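Long-range contacts in cystathionine beta-lyase family protein, YNBB B.subtilis ortholog (Clostridium acetobutylicum, PDB 3HVY), which is a putative cystathionine beta-lyase with a lysine-bound pyridoxal phosphate, probably acting on sulfur amino acids and possibly involved in aluminium resistance: residues I122-P126 / Y152-L157; A308-A312 / R330-Q335; I352-V358 / M378-F383; S388-D394 / Y404-L409. All coordinates share one frame. Residue numbers count along the deposited sequence, not the author numbering.

Interaction 1: residues I122-P126 / Y152-L157; sequences ICGMP and YKMVDL
At the edge of the seven-stranded mixed sheet of this PLP-dependent transferase-type fold, the loop I122-P126 that leaves strand 118-121 bends across the end of strand 151-154; segment Y152-L157 leaves that strand after M154 but stays extended. The CA atoms of I122 and V155 lie 4.8 Å apart, those of G124 and D156 4.1 Å. G124 has a positive phi (73°, psi -161°), which favours glycine, and its N donates to V155 O at 2.9 Å. The largest bump is M154 (chi1 t), whose end turns to the loop, CG 3.5 Å from G124 O and CE 4.2 Å from P126 CD. L157 (m, t) fills the space beside C123, CD2 to CA 4.1 Å. I122 and V155 meet, CG2 to CG2 4.2 Å, with I122 also packed on I180 and I182. P126 sits against Y152 (chi1 t), CG to OH 3.2 Å, while that hydroxyl bonds S121. A water joins the segments, 2.6 Å from I122 O and, weakly, 3.0 Å from D156 O.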
loop_
_atom_site.group_PDB
_atom_site.type_symbol
_atom_site.label_atom_id
_atom_site.label_comp_id
_atom_site.label_asym_id
_atom_site.label_seq_id
_atom_site.Cartn_x
_atom_site.Cartn_y
_atom_site.Cartn_z
ATOM N N ILE D 122 -2.351 40.573 5.701
ATOM C CA ILE D 122 -1.674 41.633 6.418
ATOM C C ILE D 122 -0.127 41.612 6.421
ATOM O O ILE D 122 0.491 42.542 6.950
ATOM C CB ILE D 122 -2.240 41.846 7.817
ATOM C CG1 ILE D 122 -1.946 40.636 8.712
ATOM C CG2 ILE D 122 -3.758 42.215 7.749
ATOM C CD1 ILE D 122 -2.227 40.903 10.234
ATOM N N CYS D 123 0.472 40.622 5.763
ATOM C CA CYS D 123 1.906 40.506 5.649
ATOM C C CYS D 123 2.379 40.798 4.224
ATOM O O CYS D 123 3.302 40.154 3.746
ATOM C CB CYS D 123 2.326 39.085 6.007
ATOM S SG CYS D 123 1.793 38.572 7.611
ATOM N N GLY D 124 1.752 41.739 3.529
ATOM C CA GLY D 124 2.115 41.995 2.136
ATOM C C GLY D 124 1.629 40.903 1.180
ATOM O O GLY D 124 0.702 40.166 1.482
HETATM N N MSE D 125 2.237 40.846 -0.002
HETATM C CA MSE D 125 1.886 39.889 -1.068
HETATM C C MSE D 125 2.003 38.431 -0.604
HETATM O O MSE D 125 3.003 38.025 -0.007
HETATM C CB MSE D 125 2.788 40.113 -2.285
HETATM C CG MSE D 125 2.292 39.493 -3.640
HETATM SE SE MSE D 125 0.567 40.190 -4.185
HETATM C CE MSE D 125 0.850 42.108 -3.943
ATOM N N PRO D 126 0.947 37.644 -0.818
ATOM C CA PRO D 126 1.026 36.264 -0.445
ATOM C C PRO D 126 1.914 35.468 -1.385
ATOM O O PRO D 126 2.229 35.944 -2.482
ATOM C CB PRO D 126 -0.421 35.770 -0.588
ATOM C CG PRO D 126 -1.238 36.922 -0.778
ATOM C CD PRO D 126 -0.383 38.005 -1.330
ATOM N N TYR D 152 -11.004 41.306 -1.713
ATOM C CA TYR D 152 -9.654 41.111 -1.206
ATOM C C TYR D 152 -8.957 42.420 -0.893
ATOM O O TYR D 152 -9.034 43.344 -1.666
ATOM C CB TYR D 152 -8.816 40.369 -2.222
ATOM C CG TYR D 152 -7.411 40.069 -1.753
ATOM C CD1 TYR D 152 -7.201 39.217 -0.710
ATOM C CD2 TYR D 152 -6.284 40.584 -2.403
ATOM C CE1 TYR D 152 -5.946 38.938 -0.271
ATOM C CE2 TYR D 152 -4.995 40.271 -1.975
ATOM C CZ TYR D 152 -4.836 39.437 -0.900
ATOM O OH TYR D 152 -3.569 39.056 -0.415
ATOM N N LYS D 153 -8.341 42.510 0.277
ATOM C CA LYS D 153 -7.488 43.647 0.587
ATOM C C LYS D 153 -6.159 43.089 1.018
ATOM O O LYS D 153 -6.106 42.028 1.641
ATOM C CB LYS D 153 -8.033 44.538 1.708
ATOM C CG LYS D 153 -9.245 45.296 1.335
ATOM C CD LYS D 153 -9.890 46.091 2.499
ATOM C CE LYS D 153 -10.858 47.158 1.928
ATOM N NZ LYS D 153 -11.643 47.939 2.937
HETATM N N MSE D 154 -5.103 43.850 0.753
HETATM C CA MSE D 154 -3.790 43.468 1.166
HETATM C C MSE D 154 -3.039 44.649 1.775
HETATM O O MSE D 154 -3.044 45.757 1.232
HETATM C CB MSE D 154 -3.085 42.870 -0.034
HETATM C CG MSE D 154 -1.777 42.289 0.349
HETATM SE SE MSE D 154 -0.445 43.330 -0.501
HETATM C CE MSE D 154 -0.779 42.106 -1.947
ATOM N N VAL D 155 -2.445 44.435 2.943
ATOM C CA VAL D 155 -1.767 45.512 3.674
ATOM C C VAL D 155 -0.272 45.255 3.492
ATOM O O VAL D 155 0.261 44.234 3.933
ATOM C CB VAL D 155 -2.149 45.601 5.188
ATOM C CG1 VAL D 155 -1.480 46.823 5.895
ATOM C CG2 VAL D 155 -3.709 45.653 5.411
ATOM N N ASP D 156 0.387 46.184 2.801
ATOM C CA ASP D 156 1.824 46.101 2.619
ATOM C C ASP D 156 2.540 46.263 3.939
ATOM O O ASP D 156 2.071 46.950 4.878
ATOM C CB ASP D 156 2.308 47.189 1.665
ATOM C CG ASP D 156 2.141 46.794 0.242
ATOM O OD1 ASP D 156 2.635 45.694 -0.121
ATOM O OD2 ASP D 156 1.497 47.570 -0.484
ATOM N N LEU D 157 3.702 45.654 4.011
ATOM C CA LEU D 157 4.559 45.884 5.160
ATOM C C LEU D 157 4.955 47.362 5.172
ATOM O O LEU D 157 4.952 48.025 4.146
ATOM C CB LEU D 157 5.785 45.005 5.098
ATOM C CG LEU D 157 5.551 43.494 5.209
ATOM C CD1 LEU D 157 6.854 42.735 4.883
ATOM C CD2 LEU D 157 4.994 43.060 6.571
HETATM O O HOH W 1 1.415 44.933 7.069
#

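Interaction 2: residues A308-A312 / R330-Q335; sequences AVFCA and RTDIIQ
Segment A308-A312 is regular helix within the long helix 287-317, with A312 N bonded to A308 O at 2.8 Å; R330-Q335 is a turning loop that becomes strand at the I334-Q335 end. This is helix-on-sheet packing in the domain built on the five-stranded antiparallel sheet. The backbones come closest at A308 and Q335, CA to CA 5.3 Å. D332 forms an Asx turn, OD1 accepting from I334 N at 3.0 Å, which shapes the bend leading into the strand. A308, C311 and A312 direct their CB atoms toward the second segment. R330 (m, m, t) reaches forward over its own segment to Q335, NH1 and NH2 both donating to Q335 OE1, at 2.8 and 2.9 Å; Q335 takes chi1 t and chi2 p. This polar pair is buried against small apolar groups: V309 CG2 lies over one guanidinium face, 3.8 Å from R330 CZ, and A312 CB lies near its plane, 3.4 Å from R330 NH2. R330 NH2 also bonds K325 O, and Q335 NE2 bonds P324 O, tying in the preceding loop. A308 CB meets Q335 CB at 4.1 Å, and C311 SG rests 4.1 Å from Q335 CG.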
loop_
_atom_site.group_PDB
_atom_site.type_symbol
_atom_site.label_atom_id
_atom_site.label_comp_id
_atom_site.label_asym_id
_atom_site.label_seq_id
_atom_site.Cartn_x
_atom_site.Cartn_y
_atom_site.Cartn_z
ATOM N N ALA D 308 19.854 24.864 8.668
ATOM C CA ALA D 308 19.658 26.243 8.237
ATOM C C ALA D 308 20.673 27.224 8.939
ATOM O O ALA D 308 21.328 28.054 8.309
ATOM C CB ALA D 308 18.184 26.672 8.547
ATOM N N VAL D 309 20.801 27.060 10.248
ATOM C CA VAL D 309 21.665 27.871 11.110
ATOM C C VAL D 309 23.121 27.670 10.784
ATOM O O VAL D 309 23.872 28.622 10.733
ATOM C CB VAL D 309 21.330 27.577 12.622
ATOM C CG1 VAL D 309 22.399 28.155 13.572
ATOM C CG2 VAL D 309 19.885 28.101 13.003
ATOM N N PHE D 310 23.536 26.414 10.586
ATOM C CA PHE D 310 24.905 26.115 10.144
ATOM C C PHE D 310 25.142 26.707 8.743
ATOM O O PHE D 310 26.166 27.336 8.465
ATOM C CB PHE D 310 25.125 24.603 10.097
ATOM C CG PHE D 310 26.426 24.189 9.445
ATOM C CD1 PHE D 310 27.634 24.353 10.101
ATOM C CD2 PHE D 310 26.450 23.704 8.149
ATOM C CE1 PHE D 310 28.826 23.982 9.490
ATOM C CE2 PHE D 310 27.628 23.380 7.515
ATOM C CZ PHE D 310 28.826 23.508 8.187
ATOM N N CYS D 311 24.186 26.543 7.854
ATOM C CA CYS D 311 24.331 27.160 6.522
ATOM C C CYS D 311 24.535 28.698 6.619
ATOM O O CYS D 311 25.422 29.274 5.976
ATOM C CB CYS D 311 23.103 26.832 5.678
ATOM S SG CYS D 311 23.139 27.576 4.027
ATOM N N ALA D 312 23.652 29.373 7.361
ATOM C CA ALA D 312 23.750 30.795 7.656
ATOM C C ALA D 312 25.174 31.200 8.086
ATOM O O ALA D 312 25.717 32.164 7.579
ATOM C CB ALA D 312 22.715 31.194 8.804
ATOM N N ARG D 330 15.011 31.072 15.118
ATOM C CA ARG D 330 14.155 30.717 14.016
ATOM C C ARG D 330 12.692 30.447 14.346
ATOM O O ARG D 330 12.318 30.092 15.477
ATOM C CB ARG D 330 14.758 29.489 13.321
ATOM C CG ARG D 330 16.241 29.625 12.943
ATOM C CD ARG D 330 16.474 30.862 12.193
ATOM N NE ARG D 330 17.883 31.211 11.887
ATOM C CZ ARG D 330 18.494 30.866 10.757
ATOM N NH1 ARG D 330 17.893 30.097 9.884
ATOM N NH2 ARG D 330 19.723 31.274 10.504
ATOM N N THR D 331 11.879 30.662 13.323
ATOM C CA THR D 331 10.488 30.325 13.386
ATOM C C THR D 331 10.079 29.343 12.318
ATOM O O THR D 331 8.991 28.715 12.429
ATOM C CB THR D 331 9.616 31.595 13.314
ATOM O OG1 THR D 331 8.328 31.281 13.819
ATOM C CG2 THR D 331 9.483 32.135 11.893
ATOM N N ASP D 332 10.898 29.232 11.248
ATOM C CA ASP D 332 10.711 28.228 10.225
ATOM C C ASP D 332 12.067 27.607 9.836
ATOM O O ASP D 332 13.081 27.924 10.438
ATOM C CB ASP D 332 9.934 28.777 9.037
ATOM C CG ASP D 332 10.697 29.813 8.282
ATOM O OD1 ASP D 332 11.930 29.761 8.355
ATOM O OD2 ASP D 332 10.089 30.659 7.604
ATOM N N ILE D 333 12.050 26.690 8.884
ATOM C CA ILE D 333 13.257 25.951 8.466
ATOM C C ILE D 333 13.996 26.557 7.262
ATOM O O ILE D 333 14.953 25.978 6.756
ATOM C CB ILE D 333 12.973 24.448 8.161
ATOM C CG1 ILE D 333 11.960 24.272 7.039
ATOM C CG2 ILE D 333 12.497 23.673 9.428
ATOM C CD1 ILE D 333 11.926 22.858 6.433
ATOM N N ILE D 334 13.589 27.732 6.838
ATOM C CA ILE D 334 14.140 28.318 5.626
ATOM C C ILE D 334 15.385 29.172 5.895
ATOM O O ILE D 334 15.437 29.874 6.903
ATOM C CB ILE D 334 13.134 29.245 4.946
ATOM C CG1 ILE D 334 11.785 28.541 4.726
ATOM C CG2 ILE D 334 13.712 29.802 3.618
ATOM C CD1 ILE D 334 11.912 27.252 4.008
ATOM N N GLN D 335 16.364 29.112 4.962
ATOM C CA GLN D 335 17.557 29.916 5.022
ATOM C C GLN D 335 17.742 30.541 3.667
ATOM O O GLN D 335 17.758 29.826 2.671
ATOM C CB GLN D 335 18.809 29.085 5.281
ATOM C CG GLN D 335 20.078 29.921 5.485
ATOM C CD GLN D 335 19.923 30.943 6.606
ATOM O OE1 GLN D 335 19.542 30.582 7.706
ATOM N NE2 GLN D 335 20.247 32.219 6.332
#

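Interaction 3: residues I352-V358 / M378-F383; sequences IQTASPV and MAAGTF
Helix 342-354 ends here and its following loop runs beside the segment leaving strand 376-379, an edge strand of the antiparallel sheet within this chain. I352 sets CG2 against A379 CB at 3.7 Å. Q353 (t, p), its CA 4.7 Å from that of A379, reaches across so that A380 N donates to its OE1 at 2.8 Å; its NE2 bonds D359 O and donates to a water (3.2 Å) that donates weakly to A380 O (3.0 Å). S356 CB lies 3.3 Å from G381 O, and a second water joins S356 OG (2.7 Å) to G381 N (2.9 Å). P357 CG lies 3.8 Å from F383 CE2. V358 CG2 (chi1 t) lies over the face of the F383 ring in a CH-pi contact, 4.0 Å from the centroid. G381 centres an inverse gamma turn, and any CB would strike V358 O and S356 CB. A side-chain amide and waters thus satisfy backbone groups beyond the strand, while P357, V358 and F383 pack on F295, S59 and F63 of the second subunit.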
loop_
_atom_site.group_PDB
_atom_site.type_symbol
_atom_site.label_atom_id
_atom_site.label_comp_id
_atom_site.label_asym_id
_atom_site.label_seq_id
_atom_site.Cartn_x
_atom_site.Cartn_y
_atom_site.Cartn_z
ATOM N N ILE D 352 23.589 21.436 -4.441
ATOM C CA ILE D 352 22.648 20.841 -3.508
ATOM C C ILE D 352 22.055 19.585 -4.134
ATOM O O ILE D 352 22.002 18.547 -3.500
ATOM C CB ILE D 352 21.531 21.820 -3.057
ATOM C CG1 ILE D 352 22.131 22.931 -2.191
ATOM C CG2 ILE D 352 20.420 21.061 -2.207
ATOM C CD1 ILE D 352 22.789 22.484 -0.890
ATOM N N GLN D 353 21.658 19.676 -5.394
ATOM C CA GLN D 353 21.133 18.518 -6.116
ATOM C C GLN D 353 22.168 17.394 -6.141
ATOM O O GLN D 353 21.864 16.228 -5.869
ATOM C CB GLN D 353 20.727 18.900 -7.553
ATOM C CG GLN D 353 20.059 17.756 -8.388
ATOM C CD GLN D 353 18.626 17.487 -8.001
ATOM O OE1 GLN D 353 17.899 18.398 -7.659
ATOM N NE2 GLN D 353 18.195 16.241 -8.120
ATOM N N THR D 354 23.407 17.748 -6.404
ATOM C CA THR D 354 24.434 16.728 -6.461
ATOM C C THR D 354 24.711 16.121 -5.101
ATOM O O THR D 354 25.243 15.009 -5.044
ATOM C CB THR D 354 25.773 17.240 -7.073
ATOM O OG1 THR D 354 26.403 18.088 -6.151
ATOM C CG2 THR D 354 25.567 18.006 -8.326
ATOM N N ALA D 355 24.350 16.821 -4.002
ATOM C CA ALA D 355 24.501 16.259 -2.638
ATOM C C ALA D 355 23.299 15.432 -2.204
ATOM O O ALA D 355 23.215 15.025 -1.028
ATOM C CB ALA D 355 24.655 17.391 -1.617
ATOM N N SER D 356 22.344 15.204 -3.105
ATOM C CA SER D 356 21.086 14.526 -2.698
ATOM C C SER D 356 21.171 13.047 -2.933
ATOM O O SER D 356 21.900 12.601 -3.822
ATOM C CB SER D 356 19.907 15.092 -3.466
ATOM O OG SER D 356 19.775 16.493 -3.219
ATOM N N PRO D 357 20.431 12.257 -2.144
ATOM C CA PRO D 357 20.460 10.791 -2.311
ATOM C C PRO D 357 19.678 10.277 -3.525
ATOM O O PRO D 357 19.988 9.190 -4.043
ATOM C CB PRO D 357 19.779 10.293 -1.044
ATOM C CG PRO D 357 18.844 11.390 -0.683
ATOM C CD PRO D 357 19.605 12.656 -0.997
ATOM N N VAL D 358 18.651 11.029 -3.931
ATOM C CA VAL D 358 17.786 10.623 -5.055
ATOM C C VAL D 358 17.975 11.638 -6.160
ATOM O O VAL D 358 18.068 12.831 -5.901
ATOM C CB VAL D 358 16.326 10.574 -4.609
ATOM C CG1 VAL D 358 15.383 10.029 -5.748
ATOM C CG2 VAL D 358 16.225 9.735 -3.291
HETATM N N MSE D 378 15.563 24.745 -9.129
HETATM C CA MSE D 378 15.312 23.951 -7.950
HETATM C C MSE D 378 16.196 22.726 -7.858
HETATM O O MSE D 378 16.467 22.075 -8.867
HETATM C CB MSE D 378 13.890 23.430 -7.963
HETATM C CG MSE D 378 12.825 24.496 -8.162
HETATM SE SE MSE D 378 11.059 23.666 -8.226
HETATM C CE MSE D 378 11.404 21.980 -7.055
ATOM N N ALA D 379 16.602 22.427 -6.629
ATOM C CA ALA D 379 17.240 21.169 -6.263
ATOM C C ALA D 379 16.152 20.454 -5.499
ATOM O O ALA D 379 15.613 21.017 -4.520
ATOM C CB ALA D 379 18.474 21.417 -5.363
ATOM N N ALA D 380 15.801 19.238 -5.942
ATOM C CA ALA D 380 14.662 18.483 -5.387
ATOM C C ALA D 380 14.867 16.939 -5.391
ATOM O O ALA D 380 13.963 16.169 -5.730
ATOM C CB ALA D 380 13.330 18.885 -6.142
ATOM N N GLY D 381 16.049 16.509 -4.973
ATOM C CA GLY D 381 16.425 15.092 -4.949
ATOM C C GLY D 381 16.019 14.430 -3.663
ATOM O O GLY D 381 16.840 14.172 -2.782
ATOM N N THR D 382 14.738 14.076 -3.587
ATOM C CA THR D 382 14.110 13.657 -2.327
ATOM C C THR D 382 13.342 12.322 -2.485
ATOM O O THR D 382 13.059 11.871 -3.573
ATOM C CB THR D 382 13.186 14.819 -1.871
ATOM O OG1 THR D 382 12.226 15.089 -2.890
ATOM C CG2 THR D 382 13.966 16.153 -1.702
ATOM N N PHE D 383 13.071 11.645 -1.377
ATOM C CA PHE D 383 12.379 10.377 -1.383
ATOM C C PHE D 383 10.907 10.579 -1.666
ATOM O O PHE D 383 10.272 9.725 -2.331
ATOM C CB PHE D 383 12.552 9.658 -0.025
ATOM C CG PHE D 383 13.955 9.271 0.247
ATOM C CD1 PHE D 383 14.497 8.161 -0.364
ATOM C CD2 PHE D 383 14.762 10.049 1.082
ATOM C CE1 PHE D 383 15.815 7.819 -0.106
ATOM C CE2 PHE D 383 16.053 9.699 1.333
ATOM C CZ PHE D 383 16.583 8.601 0.738
HETATM O O HOH W 2 15.084 15.784 -8.538
HETATM O O HOH W 3 17.664 18.178 -3.204
#

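Interaction 4: residues S388-D394 / Y404-L409; sequences SIELSAD and YLQGGL
Four backbone hydrogen bonds define an antiparallel beta hairpin between strands 392-396 and 402-406: S392 N to Q406 O 2.9 Å, Q406 N to S392 O 3.0 Å, D394 N to Y404 O 2.9 Å and Y404 N to D394 O 3.0 Å. Between these pairs lies the non-hydrogen-bonded pair A393-L405, CA to CA 4.3 Å; the axes of 392-394 and 404-406 approach to 4.8 Å at 162°. Before S392 the chain loops back, and G408 N donates to I389 O at 2.8 Å. Q406 (p, m) folds over its face, NE2 donating to S392 OG (3.1 Å) and weakly to D394 OD1 (3.4 Å); a water bridges Q406 OE1 (2.7 Å) and D394 OD2 (3.1 Å), the latter also bonded to Y188. Another water accepts from L391 N and L409 N, both at 3.0 Å. At G407 (phi 96°, psi 175°) a CB would collide with S388 O and E390 O. On the face of A393 and L405, L405 CD1 meets L391 CD1 (3.9 Å) and A393 CB (4.2 Å). The hairpin lies between strands 334-338 and 376-379, L405 packed on C311 of helix 287-317 and V418 of helix 411-422.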
loop_
_atom_site.group_PDB
_atom_site.type_symbol
_atom_site.label_atom_id
_atom_site.label_comp_id
_atom_site.label_asym_id
_atom_site.label_seq_id
_atom_site.Cartn_x
_atom_site.Cartn_y
_atom_site.Cartn_z
ATOM N N SER D 388 9.554 19.296 1.355
ATOM C CA SER D 388 10.640 20.231 1.600
ATOM C C SER D 388 11.260 20.140 2.975
ATOM O O SER D 388 12.184 20.892 3.265
ATOM C CB SER D 388 10.335 21.642 1.110
ATOM O OG SER D 388 9.030 22.024 1.423
ATOM N N ILE D 389 10.857 19.138 3.777
ATOM C CA ILE D 389 11.570 18.867 4.997
ATOM C C ILE D 389 12.867 18.087 4.631
ATOM O O ILE D 389 13.781 17.927 5.456
ATOM C CB ILE D 389 10.667 18.100 5.992
ATOM C CG1 ILE D 389 11.286 17.973 7.384
ATOM C CG2 ILE D 389 10.281 16.720 5.401
ATOM C CD1 ILE D 389 11.685 19.298 8.033
ATOM N N GLU D 390 12.934 17.573 3.418
ATOM C CA GLU D 390 14.159 16.954 2.914
ATOM C C GLU D 390 15.004 18.037 2.296
ATOM O O GLU D 390 14.466 19.015 1.758
ATOM C CB GLU D 390 13.885 15.891 1.861
ATOM C CG GLU D 390 12.961 14.816 2.269
ATOM C CD GLU D 390 12.881 13.646 1.288
ATOM O OE1 GLU D 390 13.955 13.162 0.776
ATOM O OE2 GLU D 390 11.719 13.167 1.078
ATOM N N LEU D 391 16.316 17.832 2.295
ATOM C CA LEU D 391 17.262 18.806 1.789
ATOM C C LEU D 391 16.889 19.191 0.366
ATOM O O LEU D 391 16.822 18.352 -0.555
ATOM C CB LEU D 391 18.714 18.303 1.835
ATOM C CG LEU D 391 19.772 19.344 1.456
ATOM C CD1 LEU D 391 19.797 20.521 2.447
ATOM C CD2 LEU D 391 21.151 18.732 1.287
ATOM N N SER D 392 16.660 20.472 0.201
ATOM C CA SER D 392 16.256 21.027 -1.117
ATOM C C SER D 392 16.569 22.523 -1.181
ATOM O O SER D 392 16.929 23.130 -0.192
ATOM C CB SER D 392 14.763 20.793 -1.279
ATOM O OG SER D 392 14.032 21.208 -0.100
ATOM N N ALA D 393 16.461 23.127 -2.360
ATOM C CA ALA D 393 16.773 24.531 -2.513
ATOM C C ALA D 393 16.088 25.006 -3.784
ATOM O O ALA D 393 15.797 24.217 -4.686
ATOM C CB ALA D 393 18.248 24.733 -2.636
ATOM N N ASP D 394 15.819 26.298 -3.842
ATOM C CA ASP D 394 15.184 26.903 -5.014
ATOM C C ASP D 394 15.421 28.386 -5.045
ATOM O O ASP D 394 15.803 28.985 -4.030
ATOM C CB ASP D 394 13.683 26.617 -5.058
ATOM C CG ASP D 394 12.991 26.844 -3.718
ATOM O OD1 ASP D 394 12.971 25.930 -2.859
ATOM O OD2 ASP D 394 12.422 27.926 -3.544
ATOM N N TYR D 404 17.338 30.016 -1.723
ATOM C CA TYR D 404 16.627 29.564 -0.547
ATOM C C TYR D 404 16.857 28.093 -0.343
ATOM O O TYR D 404 16.550 27.305 -1.224
ATOM C CB TYR D 404 15.143 29.881 -0.680
ATOM C CG TYR D 404 14.890 31.342 -0.963
ATOM C CD1 TYR D 404 14.639 32.244 0.051
ATOM C CD2 TYR D 404 14.929 31.816 -2.244
ATOM C CE1 TYR D 404 14.426 33.591 -0.237
ATOM C CE2 TYR D 404 14.737 33.127 -2.521
ATOM C CZ TYR D 404 14.486 34.019 -1.509
ATOM O OH TYR D 404 14.281 35.374 -1.803
ATOM N N LEU D 405 17.418 27.751 0.818
ATOM C CA LEU D 405 17.727 26.384 1.206
ATOM C C LEU D 405 16.807 25.991 2.335
ATOM O O LEU D 405 16.519 26.782 3.215
ATOM C CB LEU D 405 19.179 26.288 1.710
ATOM C CG LEU D 405 19.641 24.909 2.206
ATOM C CD1 LEU D 405 20.217 24.160 1.056
ATOM C CD2 LEU D 405 20.665 24.968 3.309
ATOM N N GLN D 406 16.289 24.785 2.280
ATOM C CA GLN D 406 15.523 24.261 3.396
ATOM C C GLN D 406 15.569 22.763 3.464
ATOM O O GLN D 406 15.760 22.098 2.465
ATOM C CB GLN D 406 14.070 24.693 3.399
ATOM C CG GLN D 406 13.256 24.198 2.279
ATOM C CD GLN D 406 13.484 24.994 1.066
ATOM O OE1 GLN D 406 13.393 26.217 1.100
ATOM N NE2 GLN D 406 13.817 24.328 -0.021
ATOM N N GLY D 407 15.437 22.247 4.674
ATOM C CA GLY D 407 15.310 20.828 4.880
ATOM C C GLY D 407 16.596 20.134 5.201
ATOM O O GLY D 407 17.643 20.732 5.192
ATOM N N GLY D 408 16.454 18.852 5.488
ATOM C CA GLY D 408 17.519 17.965 5.836
ATOM C C GLY D 408 16.988 16.953 6.845
ATOM O O GLY D 408 16.764 17.290 8.030
ATOM N N LEU D 409 16.786 15.721 6.384
ATOM C CA LEU D 409 16.286 14.670 7.278
ATOM C C LEU D 409 17.249 14.485 8.422
ATOM O O LEU D 409 16.853 14.061 9.510
ATOM C CB LEU D 409 16.090 13.367 6.542
ATOM C CG LEU D 409 15.035 13.396 5.415
ATOM C CD1 LEU D 409 15.151 12.171 4.539
ATOM C CD2 LEU D 409 13.597 13.617 5.939
HETATM O O HOH W 4 17.531 15.340 3.452
HETATM O O HOH W 5 12.004 27.905 -0.440
#

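Overall arrangement
Interactions 2, 3 and 4 share the antiparallel sheet and are buried, interaction 3 at the subunit interface. Interaction 4 is the sheet's central hairpin, joined to interaction 2 by L405 N and Q335 O (2.8 Å) and to interaction 3 by A379 N and A393 O (2.8 Å). E390 OE1 further accepts from F383 N (2.8 Å). Interaction 1 stands apart at the edge of the other sheet, centres about 24 to 33 Å away, and is only partly buried. Chemistry follows place: regular backbone pairing in the hairpin, a buried arginine-glutamine pair against a helix in interaction 2, side-chain and water bridging in interaction 3, and one backbone bond amid side-chain packing in interaction 1.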